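Long-range contacts in glutathione S-transferase family protein (Pseudomonas putida, PDB 3LXZ), which probably conjugates reduced glutathione to a wide range of hydrophobic electrophiles, as a glutathione S-transferase: residues 3-14 / 50-59; 17-26 / 70-79. All coordinates share one frame; numbering follows the deposited sequence.

In the fold
Both contacts belong to the N-terminal, thioredoxin-like domain, and helix 12-23 runs through them both: its first turn takes part in contact 1 and its last two in contact 2. Their centres lie about 14 Å apart, yet they meet directly at V17, whose CG1 is 3.7 Å from L5 CD1 and whose CG2 is 4.0 Å from P51 CG. Contact 1 stands at the glutathione site, empty in this chain, and holds the ligand-binding residues S11 and V50; P51 and T63, another such residue, are about 3 Å apart at their nearest side-chain atoms. Contact 2 lies further back, joining the ends of helices 12-23 and 63-73, although the nearest side-chain atoms of V17 and T63 are still about 4 Å apart.

Contact 1 (3-14 / 50-59); sequences LKLYGFSVSNYY and VPVLETEHGF
P51 is wedged between L5 and the first turn of helix 12-23, and this is the closely packed end of the contact. Its CB lies 3.9 Å from L5 CD1 and also meets the edge of the Y14 ring, while P51 CD rests 3.7 Å from CB of Y13. Just before it, V50 sends CG1 to within 3.6 Å of S11 OG, the N-cap atom that accepts from Y14 N, and F8 CE1 lies close to both V50 methyls. The peptide bond preceding P51 is cis, the hallmark cis-proline of the thioredoxin-like GST domain, and it probably helps to set V50 beside S11; both bind glutathione, absent from this chain. From there strands 3-7 and 52-55 run antiparallel, with Y6/V52 and K4/E54 as hydrogen-bonded pairs; at the far end K4 N to E54 O stretches to 3.3 Å. V52 is still buried on this face, but K4, Y6 and E54 beyond it are partly exposed. With CG beside its backbone N (chi1 -74°), the Y6 ring leans back toward E54, and its OH donates to E54 OE1 at 2.9 Å, arriving from above the carboxylate plane. F59 turns its edge onto the Y6 face in a T-shaped pair, planes 87° apart. With an alanine here instead of Y6, F59 would probably lose the face it packs against and E54 OE1 its hydroxyl donor. K4 lies alongside E54, but its NZ stays 4.8 Å from E54 OE1 and makes a long, weak ion pair with E29.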
loop_
_atom_site.group_PDB
_atom_site.type_symbol
_atom_site.label_atom_id
_atom_site.label_comp_id
_atom_site.label_asym_id
_atom_site.label_seq_id
_atom_site.Cartn_x
_atom_site.Cartn_y
_atom_site.Cartn_z
ATOM N N LEU A 3 -1.774 16.320 -19.113
ATOM C CA LEU A 3 -1.877 15.798 -17.737
ATOM C C LEU A 3 -2.030 16.919 -16.725
ATOM O O LEU A 3 -1.352 17.965 -16.822
ATOM C CB LEU A 3 -0.644 14.973 -17.353
ATOM C CG LEU A 3 -0.336 13.702 -18.132
ATOM C CD1 LEU A 3 0.964 13.137 -17.584
ATOM C CD2 LEU A 3 -1.457 12.687 -18.026
ATOM N N LYS A 4 -2.900 16.711 -15.743
ATOM C CA LYS A 4 -3.066 17.672 -14.669
ATOM C C LYS A 4 -2.806 16.932 -13.360
ATOM O O LYS A 4 -3.309 15.832 -13.166
ATOM C CB LYS A 4 -4.479 18.231 -14.639
ATOM C CG LYS A 4 -4.985 18.965 -15.897
ATOM C CD LYS A 4 -6.359 19.609 -15.557
ATOM C CE LYS A 4 -6.856 20.625 -16.583
ATOM N NZ LYS A 4 -6.592 20.233 -17.994
ATOM N N LEU A 5 -2.039 17.541 -12.470
ATOM C CA LEU A 5 -1.786 16.953 -11.158
ATOM C C LEU A 5 -2.517 17.754 -10.083
ATOM O O LEU A 5 -2.165 18.911 -9.826
ATOM C CB LEU A 5 -0.286 16.946 -10.861
ATOM C CG LEU A 5 0.127 16.225 -9.576
ATOM C CD1 LEU A 5 -0.244 14.710 -9.625
ATOM C CD2 LEU A 5 1.625 16.407 -9.422
ATOM N N TYR A 6 -3.519 17.138 -9.450
ATOM C CA TYR A 6 -4.257 17.779 -8.385
ATOM C C TYR A 6 -3.556 17.501 -7.072
ATOM O O TYR A 6 -3.328 16.335 -6.724
ATOM C CB TYR A 6 -5.686 17.209 -8.252
ATOM C CG TYR A 6 -6.649 17.645 -9.339
ATOM C CD1 TYR A 6 -6.345 17.435 -10.678
ATOM C CD2 TYR A 6 -7.873 18.238 -9.019
ATOM C CE1 TYR A 6 -7.228 17.823 -11.676
ATOM C CE2 TYR A 6 -8.761 18.625 -10.020
ATOM C CZ TYR A 6 -8.426 18.405 -11.337
ATOM O OH TYR A 6 -9.299 18.760 -12.348
ATOM N N GLY A 7 -3.230 18.557 -6.339
ATOM C CA GLY A 7 -2.711 18.388 -4.981
ATOM C C GLY A 7 -2.220 19.718 -4.436
ATOM O O GLY A 7 -2.745 20.787 -4.777
ATOM N N PHE A 8 -1.242 19.664 -3.558
ATOM C CA PHE A 8 -0.693 20.889 -3.034
ATOM C C PHE A 8 0.760 20.640 -2.712
ATOM O O PHE A 8 1.127 19.546 -2.350
ATOM C CB PHE A 8 -1.527 21.408 -1.854
ATOM C CG PHE A 8 -1.596 20.472 -0.652
ATOM C CD1 PHE A 8 -2.488 19.375 -0.631
ATOM C CD2 PHE A 8 -0.785 20.700 0.457
ATOM C CE1 PHE A 8 -2.543 18.533 0.477
ATOM C CE2 PHE A 8 -0.841 19.871 1.585
ATOM C CZ PHE A 8 -1.722 18.783 1.590
ATOM N N SER A 9 1.585 21.674 -2.860
ATOM C CA SER A 9 3.027 21.496 -2.766
ATOM C C SER A 9 3.557 21.239 -1.373
ATOM O O SER A 9 4.741 21.003 -1.210
ATOM C CB SER A 9 3.733 22.690 -3.403
ATOM O OG SER A 9 3.565 22.613 -4.800
ATOM N N VAL A 10 2.693 21.265 -0.365
ATOM C CA VAL A 10 3.151 20.878 0.967
ATOM C C VAL A 10 3.027 19.335 1.096
ATOM O O VAL A 10 3.668 18.733 1.980
ATOM C CB VAL A 10 2.392 21.637 2.083
ATOM C CG1 VAL A 10 2.840 21.197 3.508
ATOM C CG2 VAL A 10 2.580 23.168 1.935
ATOM N N SER A 11 2.247 18.699 0.203
ATOM C CA SER A 11 2.015 17.238 0.300
ATOM C C SER A 11 3.217 16.442 -0.200
ATOM O O SER A 11 3.602 16.568 -1.367
ATOM C CB SER A 11 0.778 16.798 -0.488
ATOM O OG SER A 11 0.821 15.373 -0.627
ATOM N N ASN A 12 3.790 15.611 0.670
ATOM C CA ASN A 12 4.890 14.741 0.260
ATOM C C ASN A 12 4.528 13.774 -0.883
ATOM O O ASN A 12 5.289 13.642 -1.848
ATOM C CB ASN A 12 5.514 14.023 1.465
ATOM C CG ASN A 12 4.556 13.022 2.143
ATOM O OD1 ASN A 12 3.338 13.206 2.163
ATOM N ND2 ASN A 12 5.132 11.965 2.706
ATOM N N TYR A 13 3.345 13.159 -0.818
ATOM C CA TYR A 13 2.912 12.250 -1.890
ATOM C C TYR A 13 2.732 13.014 -3.218
ATOM O O TYR A 13 3.028 12.492 -4.279
ATOM C CB TYR A 13 1.590 11.588 -1.494
ATOM C CG TYR A 13 1.716 10.467 -0.481
ATOM C CD1 TYR A 13 2.167 9.201 -0.857
ATOM C CD2 TYR A 13 1.345 10.667 0.861
ATOM C CE1 TYR A 13 2.268 8.167 0.071
ATOM C CE2 TYR A 13 1.434 9.638 1.803
ATOM C CZ TYR A 13 1.891 8.401 1.405
ATOM O OH TYR A 13 1.995 7.386 2.329
ATOM N N TYR A 14 2.276 14.263 -3.150
ATOM C CA TYR A 14 2.160 15.101 -4.356
ATOM C C TYR A 14 3.565 15.357 -4.910
ATOM O O TYR A 14 3.791 15.248 -6.126
ATOM C CB TYR A 14 1.466 16.418 -4.002
ATOM C CG TYR A 14 1.357 17.477 -5.112
ATOM C CD1 TYR A 14 0.298 17.454 -6.023
ATOM C CD2 TYR A 14 2.266 18.546 -5.180
ATOM C CE1 TYR A 14 0.142 18.482 -6.996
ATOM C CE2 TYR A 14 2.133 19.582 -6.171
ATOM C CZ TYR A 14 1.091 19.528 -7.062
ATOM O OH TYR A 14 0.970 20.518 -8.020
ATOM N N VAL A 50 -4.454 12.832 -1.441
ATOM C CA VAL A 50 -3.756 13.595 -2.448
ATOM C C VAL A 50 -2.496 12.803 -2.770
ATOM O O VAL A 50 -1.916 12.188 -1.850
ATOM C CB VAL A 50 -3.433 14.972 -1.822
ATOM C CG1 VAL A 50 -2.230 15.631 -2.445
ATOM C CG2 VAL A 50 -4.678 15.858 -1.854
ATOM N N PRO A 51 -2.038 12.817 -4.049
ATOM C CA PRO A 51 -2.517 13.556 -5.218
ATOM C C PRO A 51 -3.489 12.790 -6.093
ATOM O O PRO A 51 -3.691 11.608 -5.882
ATOM C CB PRO A 51 -1.234 13.779 -6.015
ATOM C CG PRO A 51 -0.461 12.498 -5.754
ATOM C CD PRO A 51 -0.732 12.175 -4.319
ATOM N N VAL A 52 -4.024 13.461 -7.122
ATOM C CA VAL A 52 -4.829 12.805 -8.153
ATOM C C VAL A 52 -4.287 13.232 -9.525
ATOM O O VAL A 52 -4.016 14.418 -9.727
ATOM C CB VAL A 52 -6.317 13.168 -8.010
ATOM C CG1 VAL A 52 -7.191 12.342 -8.958
ATOM C CG2 VAL A 52 -6.776 12.909 -6.606
ATOM N N LEU A 53 -4.097 12.282 -10.431
ATOM C CA LEU A 53 -3.694 12.587 -11.814
ATOM C C LEU A 53 -4.928 12.617 -12.696
ATOM O O LEU A 53 -5.695 11.656 -12.710
ATOM C CB LEU A 53 -2.763 11.520 -12.380
ATOM C CG LEU A 53 -2.081 11.874 -13.714
ATOM C CD1 LEU A 53 -1.001 12.977 -13.522
ATOM C CD2 LEU A 53 -1.475 10.637 -14.350
ATOM N N GLU A 54 -5.121 13.701 -13.443
ATOM C CA GLU A 54 -6.223 13.724 -14.384
ATOM C C GLU A 54 -5.715 13.415 -15.775
ATOM O O GLU A 54 -4.812 14.084 -16.279
ATOM C CB GLU A 54 -6.982 15.062 -14.353
ATOM C CG GLU A 54 -8.289 14.997 -15.203
ATOM C CD GLU A 54 -9.161 16.272 -15.131
ATOM O OE1 GLU A 54 -8.639 17.342 -14.799
ATOM O OE2 GLU A 54 -10.386 16.195 -15.425
ATOM N N THR A 55 -6.281 12.377 -16.387
ATOM C CA THR A 55 -5.867 11.947 -17.723
ATOM C C THR A 55 -7.075 12.109 -18.663
ATOM O O THR A 55 -8.196 12.358 -18.192
ATOM C CB THR A 55 -5.433 10.466 -17.731
ATOM O OG1 THR A 55 -6.603 9.628 -17.681
ATOM C CG2 THR A 55 -4.502 10.149 -16.534
ATOM N N GLU A 56 -6.848 11.966 -19.973
ATOM C CA GLU A 56 -7.948 11.858 -20.931
ATOM C C GLU A 56 -8.998 10.791 -20.584
ATOM O O GLU A 56 -10.168 10.914 -20.977
ATOM C CB GLU A 56 -7.426 11.651 -22.372
ATOM C CG GLU A 56 -6.458 10.478 -22.532
ATOM C CD GLU A 56 -6.221 10.064 -23.984
ATOM O OE1 GLU A 56 -7.207 9.970 -24.752
ATOM O OE2 GLU A 56 -5.054 9.800 -24.341
ATOM N N HIS A 57 -8.594 9.755 -19.854
ATOM C CA HIS A 57 -9.522 8.675 -19.469
ATOM C C HIS A 57 -10.227 8.887 -18.116
ATOM O O HIS A 57 -11.109 8.095 -17.748
ATOM C CB HIS A 57 -8.804 7.319 -19.489
ATOM C CG HIS A 57 -8.093 7.034 -20.775
ATOM N ND1 HIS A 57 -6.714 7.003 -20.879
ATOM C CD2 HIS A 57 -8.570 6.799 -22.022
ATOM C CE1 HIS A 57 -6.373 6.735 -22.129
ATOM N NE2 HIS A 57 -7.480 6.613 -22.842
ATOM N N GLY A 58 -9.864 9.949 -17.396
ATOM C CA GLY A 58 -10.393 10.213 -16.041
ATOM C C GLY A 58 -9.319 10.300 -14.956
ATOM O O GLY A 58 -8.146 10.400 -15.247
ATOM N N PHE A 59 -9.744 10.307 -13.694
ATOM C CA PHE A 59 -8.849 10.520 -12.566
ATOM C C PHE A 59 -8.236 9.220 -12.048
ATOM O O PHE A 59 -8.934 8.197 -11.969
ATOM C CB PHE A 59 -9.636 11.117 -11.398
ATOM C CG PHE A 59 -10.058 12.540 -11.590
ATOM C CD1 PHE A 59 -9.115 13.569 -11.659
ATOM C CD2 PHE A 59 -11.421 12.861 -11.650
ATOM C CE1 PHE A 59 -9.542 14.896 -11.821
ATOM C CE2 PHE A 59 -11.843 14.183 -11.807
ATOM C CZ PHE A 59 -10.905 15.190 -11.880
#

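Contact 2 (17-26 / 70-79); sequences VKLALLEKGL and IEQTQGGKAL
E71 and K24 meet at the E71 carboxylate, a flat group gripped at both oxygens. K24 NZ reaches E71 OE1 on its syn side at 2.8 Å, 29° out of the plane, in a salt bridge, whereas the backbone N of L79 binds E71 OE2 at 2.9 Å from above that plane. The second carboxylate, that of E23, is used differently: K77 NZ comes to E23 OE2 on the anti side, 33° out of plane and 2.7 Å away, and E23 OE1 is taken by N195. The amide of Q74 has T73 OG1 near its plane as the partner of NE2, while its aliphatic part lies against L26, CB to L26 CD1 at 3.6 Å.

K24 carries much of the joint. A bend at chi3 (95°), followed by another at chi4, curls the end of the chain so that K24 NZ also donates to K77 O at 2.7 Å, and a water passes a further link from K24 NZ to E71 O. Along the way K24 CE comes to 3.3 Å from G75 O, a buried carbonyl that has no hydrogen-bonding partner in the model. Where the backbones come close, G76 CA lies 3.5 Å from K24 O in a CA-H...O contact, and a side chain at G76 would run into that oxygen. Beside this polar cluster runs an apolar seam: I70 CD1 packs on L21 CD2 at 3.7 Å and on V17, its CG2 touches L26, and L79 rests on A20.

G25 ends helix 12-23 in a Schellman motif, while the chain after helix 63-73 returns past K24, the residue before it. Helices 12-23 and 63-73 pack together on one face of the mixed four-stranded sheet, as in the thioredoxin fold, and 74-79 leads on to the helical C-terminal domain of the GST.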
loop_
_atom_site.group_PDB
_atom_site.type_symbol
_atom_site.label_atom_id
_atom_site.label_comp_id
_atom_site.label_asym_id
_atom_site.label_seq_id
_atom_site.Cartn_x
_atom_site.Cartn_y
_atom_site.Cartn_z
ATOM N N VAL A 17 5.053 12.544 -7.101
ATOM C CA VAL A 17 4.623 12.545 -8.496
ATOM C C VAL A 17 5.244 13.708 -9.262
ATOM O O VAL A 17 5.713 13.516 -10.391
ATOM C CB VAL A 17 3.114 12.520 -8.616
ATOM C CG1 VAL A 17 2.708 12.494 -10.113
ATOM C CG2 VAL A 17 2.610 11.203 -7.923
ATOM N N LYS A 18 5.232 14.890 -8.654
ATOM C CA LYS A 18 5.796 16.087 -9.280
ATOM C C LYS A 18 7.256 15.881 -9.685
ATOM O O LYS A 18 7.637 16.202 -10.844
ATOM C CB LYS A 18 5.614 17.278 -8.351
ATOM C CG LYS A 18 6.160 18.620 -8.841
ATOM C CD LYS A 18 5.534 19.740 -7.980
ATOM C CE LYS A 18 6.074 21.136 -8.315
ATOM N NZ LYS A 18 5.497 22.122 -7.351
ATOM N N LEU A 19 8.069 15.299 -8.787
ATOM C CA LEU A 19 9.456 15.015 -9.152
ATOM C C LEU A 19 9.561 14.049 -10.328
ATOM O O LEU A 19 10.419 14.229 -11.193
ATOM C CB LEU A 19 10.262 14.510 -7.962
ATOM C CG LEU A 19 11.775 14.334 -8.141
ATOM C CD1 LEU A 19 12.428 15.615 -8.708
ATOM C CD2 LEU A 19 12.364 13.967 -6.782
ATOM N N ALA A 20 8.688 13.021 -10.364
ATOM C CA ALA A 20 8.738 12.014 -11.433
ATOM C C ALA A 20 8.471 12.715 -12.768
ATOM O O ALA A 20 9.187 12.483 -13.741
ATOM C CB ALA A 20 7.679 10.907 -11.197
ATOM N N LEU A 21 7.450 13.581 -12.788
ATOM C CA LEU A 21 7.065 14.301 -14.009
ATOM C C LEU A 21 8.209 15.219 -14.449
ATOM O O LEU A 21 8.506 15.300 -15.636
ATOM C CB LEU A 21 5.772 15.103 -13.803
ATOM C CG LEU A 21 4.496 14.260 -13.596
ATOM C CD1 LEU A 21 3.350 15.089 -13.071
ATOM C CD2 LEU A 21 4.104 13.582 -14.883
ATOM N N LEU A 22 8.831 15.907 -13.494
ATOM C CA LEU A 22 9.948 16.835 -13.810
ATOM C C LEU A 22 11.189 16.063 -14.296
ATOM O O LEU A 22 11.850 16.477 -15.262
ATOM C CB LEU A 22 10.262 17.700 -12.585
ATOM C CG LEU A 22 9.330 18.869 -12.275
ATOM C CD1 LEU A 22 9.547 19.353 -10.864
ATOM C CD2 LEU A 22 9.491 20.033 -13.288
ATOM N N GLU A 23 11.472 14.922 -13.655
ATOM C CA GLU A 23 12.636 14.118 -13.975
ATOM C C GLU A 23 12.486 13.592 -15.398
ATOM O O GLU A 23 13.452 13.546 -16.186
ATOM C CB GLU A 23 12.787 12.975 -12.960
ATOM C CG GLU A 23 14.092 12.163 -13.080
ATOM C CD GLU A 23 15.379 12.976 -12.811
ATOM O OE1 GLU A 23 15.393 13.838 -11.918
ATOM O OE2 GLU A 23 16.387 12.729 -13.503
ATOM N N LYS A 24 11.246 13.264 -15.750
ATOM C CA LYS A 24 10.916 12.741 -17.059
ATOM C C LYS A 24 10.723 13.829 -18.151
ATOM O O LYS A 24 10.466 13.492 -19.304
ATOM C CB LYS A 24 9.673 11.832 -16.948
ATOM C CG LYS A 24 9.956 10.494 -16.283
ATOM C CD LYS A 24 8.679 9.637 -16.135
ATOM C CE LYS A 24 8.540 8.678 -17.288
ATOM N NZ LYS A 24 9.515 7.552 -17.157
ATOM N N GLY A 25 10.831 15.107 -17.771
ATOM C CA GLY A 25 10.678 16.260 -18.688
ATOM C C GLY A 25 9.291 16.320 -19.292
ATOM O O GLY A 25 9.124 16.780 -20.419
ATOM N N LEU A 26 8.288 15.859 -18.537
ATOM C CA LEU A 26 6.892 15.844 -19.004
ATOM C C LEU A 26 6.137 17.138 -18.721
ATOM O O LEU A 26 6.333 17.783 -17.679
ATOM C CB LEU A 26 6.137 14.650 -18.394
ATOM C CG LEU A 26 6.735 13.285 -18.727
ATOM C CD1 LEU A 26 6.110 12.178 -17.866
ATOM C CD2 LEU A 26 6.546 12.986 -20.220
ATOM N N ILE A 70 2.254 6.493 -15.037
ATOM C CA ILE A 70 3.186 7.386 -15.734
ATOM C C ILE A 70 4.316 6.625 -16.441
ATOM O O ILE A 70 4.612 6.902 -17.618
ATOM C CB ILE A 70 3.701 8.500 -14.812
ATOM C CG1 ILE A 70 2.582 9.464 -14.462
ATOM C CG2 ILE A 70 4.809 9.333 -15.488
ATOM C CD1 ILE A 70 2.962 10.446 -13.333
ATOM N N GLU A 71 4.949 5.673 -15.748
ATOM C CA GLU A 71 5.998 4.842 -16.361
ATOM C C GLU A 71 5.574 4.147 -17.669
ATOM O O GLU A 71 6.290 4.163 -18.672
ATOM C CB GLU A 71 6.522 3.788 -15.381
ATOM C CG GLU A 71 7.596 4.264 -14.428
ATOM C CD GLU A 71 8.653 5.169 -15.089
ATOM O OE1 GLU A 71 8.558 6.375 -14.829
ATOM O OE2 GLU A 71 9.533 4.691 -15.873
ATOM N N GLN A 72 4.392 3.536 -17.602
ATOM C CA GLN A 72 3.792 2.757 -18.639
ATOM C C GLN A 72 3.418 3.585 -19.865
ATOM O O GLN A 72 3.593 3.128 -20.993
ATOM C CB GLN A 72 2.505 2.183 -18.056
ATOM C CG GLN A 72 1.695 1.416 -19.010
ATOM C CD GLN A 72 1.827 -0.012 -18.718
ATOM O OE1 GLN A 72 0.908 -0.632 -18.144
ATOM N NE2 GLN A 72 3.015 -0.565 -19.028
ATOM N N THR A 73 2.904 4.789 -19.642
ATOM C CA THR A 73 2.248 5.540 -20.709
ATOM C C THR A 73 3.065 6.706 -21.253
ATOM O O THR A 73 2.808 7.175 -22.364
ATOM C CB THR A 73 0.849 6.053 -20.306
ATOM O OG1 THR A 73 0.937 6.950 -19.181
ATOM C CG2 THR A 73 -0.095 4.869 -20.003
ATOM N N GLN A 74 4.063 7.157 -20.501
ATOM C CA GLN A 74 4.710 8.422 -20.849
ATOM C C GLN A 74 6.129 8.214 -21.297
ATOM O O GLN A 74 6.787 7.267 -20.842
ATOM C CB GLN A 74 4.695 9.422 -19.679
ATOM C CG GLN A 74 3.298 9.716 -19.066
ATOM C CD GLN A 74 2.321 10.358 -20.051
ATOM O OE1 GLN A 74 2.631 11.382 -20.670
ATOM N NE2 GLN A 74 1.127 9.760 -20.188
ATOM N N GLY A 75 6.602 9.142 -22.136
ATOM C CA GLY A 75 8.024 9.241 -22.552
ATOM C C GLY A 75 8.965 9.752 -21.477
ATOM O O GLY A 75 8.553 9.985 -20.335
ATOM N N GLY A 76 10.240 9.925 -21.830
ATOM C CA GLY A 76 11.210 10.446 -20.876
ATOM C C GLY A 76 11.949 9.354 -20.125
ATOM O O GLY A 76 11.623 8.177 -20.234
ATOM N N LYS A 77 12.974 9.773 -19.386
ATOM C CA LYS A 77 13.864 8.907 -18.633
ATOM C C LYS A 77 13.108 7.770 -17.929
ATOM O O LYS A 77 12.174 8.034 -17.182
ATOM C CB LYS A 77 14.543 9.801 -17.603
ATOM C CG LYS A 77 15.391 9.106 -16.560
ATOM C CD LYS A 77 16.379 10.084 -16.009
ATOM C CE LYS A 77 16.882 9.629 -14.652
ATOM N NZ LYS A 77 17.910 10.586 -14.156
ATOM N N ALA A 78 13.502 6.518 -18.162
ATOM C CA ALA A 78 12.936 5.385 -17.403
ATOM C C ALA A 78 13.294 5.484 -15.905
ATOM O O ALA A 78 14.434 5.841 -15.533
ATOM C CB ALA A 78 13.414 4.063 -17.975
ATOM N N LEU A 79 12.301 5.217 -15.059
ATOM C CA LEU A 79 12.485 5.219 -13.590
ATOM C C LEU A 79 12.310 3.811 -13.004
ATOM O O LEU A 79 12.020 3.632 -11.792
ATOM C CB LEU A 79 11.565 6.234 -12.893
ATOM C CG LEU A 79 11.686 7.710 -13.322
ATOM C CD1 LEU A 79 10.673 8.580 -12.574
ATOM C CD2 LEU A 79 13.090 8.198 -13.097
HETATM O O HOH W 1 13.936 12.811 -19.102
HETATM O O HOH W 2 8.147 5.883 -19.401
#